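Local coordinates for protein citrate synthase (Thermotoga maritima, PDB 2P2W) that probably catalyses the condensation of oxaloacetate and acetyl-CoA with water to give citrate and CoA, a step of the tricarboxylic acid cycle, at residues H83-K86 and N87-Y90. Residues are numbered along the deposited sequence; the frame is centred on the assembly and turned at random.
Sequences HLPK and NLHY
Pro85 and Leu88 meet across a tight bend in the loop that joins helix 75-81 to helix 90-98 in the mostly helical citrate synthase fold. The CD1 branch of Leu88 reaches back to the proline ring, with CD1 4.1 Å from Pro85 CD, and the two side chains pass at a slant. The same methyl is 4.3 Å from Leu84 CB, so one branch touches both residues. Leu84 and Leu88 are buried, and both continue onto Ile96 of helix 90-98; Leu84 also packs on Ile80 of the second subunit.

No hydrogen bond links 83-86 to 87-90. The bend is instead bridged from outside by Tyr129 of helix 110-133, whose hydroxyl bonds both Pro85 O and Leu88 N, while Tyr132 OH, one helical turn further on, holds Leu84 O. Past the bend, His89 is the N-cap of helix 90-98: its ND1 bonds Ile91 N, while NE2 is held by Glu216.

The exposed Asn87 brings its amide oxygen to the CB corner of Pro85. With chi1 at 68°, CG is flanked by both backbone neighbours of CA, which brings OD1 to 3.5 Å from Pro85 CB, a van der Waals contact of the amide oxygen with this one carbon of the ring.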
loop_
_atom_site.group_PDB
_atom_site.type_symbol
_atom_site.label_atom_id
_atom_site.label_comp_id
_atom_site.label_asym_id
_atom_site.label_seq_id
_atom_site.Cartn_x
_atom_site.Cartn_y
_atom_site.Cartn_z
ATOM N N HIS A 83 4.837 -0.124 -24.521
ATOM C CA HIS A 83 5.577 1.130 -24.357
ATOM C C HIS A 83 6.319 1.169 -23.004
ATOM O O HIS A 83 6.868 2.182 -22.595
ATOM C CB HIS A 83 4.597 2.313 -24.440
ATOM C CG HIS A 83 4.031 2.448 -25.842
ATOM N ND1 HIS A 83 2.813 1.959 -26.194
ATOM C CD2 HIS A 83 4.603 3.068 -26.964
ATOM C CE1 HIS A 83 2.677 2.259 -27.505
ATOM N NE2 HIS A 83 3.732 2.923 -27.994
ATOM N N LEU A 84 6.265 0.019 -22.284
ATOM C CA LEU A 84 6.939 -0.069 -20.977
ATOM C C LEU A 84 8.395 -0.524 -21.133
ATOM O O LEU A 84 8.770 -1.169 -22.102
ATOM C CB LEU A 84 6.252 -1.139 -20.135
ATOM C CG LEU A 84 4.848 -0.818 -19.614
ATOM C CD1 LEU A 84 4.295 -2.009 -18.839
ATOM C CD2 LEU A 84 4.815 0.376 -18.653
ATOM N N PRO A 85 9.236 -0.174 -20.149
ATOM C CA PRO A 85 10.636 -0.596 -20.213
ATOM C C PRO A 85 10.590 -2.119 -20.100
ATOM O O PRO A 85 9.626 -2.666 -19.566
ATOM C CB PRO A 85 11.248 0.052 -18.973
ATOM C CG PRO A 85 10.426 1.289 -18.799
ATOM C CD PRO A 85 9.025 0.791 -19.057
ATOM N N LYS A 86 11.618 -2.802 -20.591
ATOM C CA LYS A 86 11.647 -4.258 -20.540
ATOM C C LYS A 86 12.431 -4.811 -19.354
ATOM O O LYS A 86 12.704 -6.009 -19.288
ATOM C CB LYS A 86 12.241 -4.811 -21.840
ATOM C CG LYS A 86 11.394 -4.537 -23.073
ATOM C CD LYS A 86 12.072 -5.074 -24.323
ATOM C CE LYS A 86 11.160 -4.982 -25.533
ATOM N NZ LYS A 86 10.724 -3.583 -25.792
ATOM N N ASN A 87 12.778 -3.948 -18.408
ATOM C CA ASN A 87 13.550 -4.399 -17.256
ATOM C C ASN A 87 12.884 -4.098 -15.920
ATOM O O ASN A 87 13.566 -3.884 -14.922
ATOM C CB ASN A 87 14.933 -3.748 -17.288
ATOM C CG ASN A 87 14.872 -2.258 -17.039
ATOM O OD1 ASN A 87 14.003 -1.565 -17.570
ATOM N ND2 ASN A 87 15.797 -1.754 -16.231
ATOM N N LEU A 88 11.556 -4.077 -15.901
ATOM C CA LEU A 88 10.828 -3.801 -14.667
ATOM C C LEU A 88 10.727 -5.043 -13.786
ATOM O O LEU A 88 10.784 -6.170 -14.278
ATOM C CB LEU A 88 9.411 -3.310 -14.985
ATOM C CG LEU A 88 9.260 -2.042 -15.822
ATOM C CD1 LEU A 88 7.785 -1.818 -16.146
ATOM C CD2 LEU A 88 9.836 -0.856 -15.061
ATOM N N HIS A 89 10.584 -4.829 -12.482
ATOM C CA HIS A 89 10.420 -5.932 -11.541
ATOM C C HIS A 89 8.951 -6.335 -11.696
ATOM O O HIS A 89 8.077 -5.473 -11.833
ATOM C CB HIS A 89 10.709 -5.459 -10.110
ATOM C CG HIS A 89 10.686 -6.555 -9.086
ATOM N ND1 HIS A 89 9.514 -7.088 -8.591
ATOM C CD2 HIS A 89 11.692 -7.209 -8.454
ATOM C CE1 HIS A 89 9.799 -8.020 -7.697
ATOM N NE2 HIS A 89 11.114 -8.112 -7.596
ATOM N N TYR A 90 8.671 -7.634 -11.682
ATOM C CA TYR A 90 7.297 -8.102 -11.862
ATOM C C TYR A 90 6.261 -7.580 -10.866
ATOM O O TYR A 90 5.102 -7.382 -11.235
ATOM C CB TYR A 90 7.282 -9.632 -11.925
ATOM C CG TYR A 90 7.799 -10.143 -13.249
ATOM C CD1 TYR A 90 6.949 -10.260 -14.350
ATOM C CD2 TYR A 90 9.153 -10.438 -13.427
ATOM C CE1 TYR A 90 7.431 -10.654 -15.597
ATOM C CE2 TYR A 90 9.646 -10.831 -14.673
ATOM C CZ TYR A 90 8.777 -10.935 -15.752
ATOM O OH TYR A 90 9.255 -11.305 -16.990
#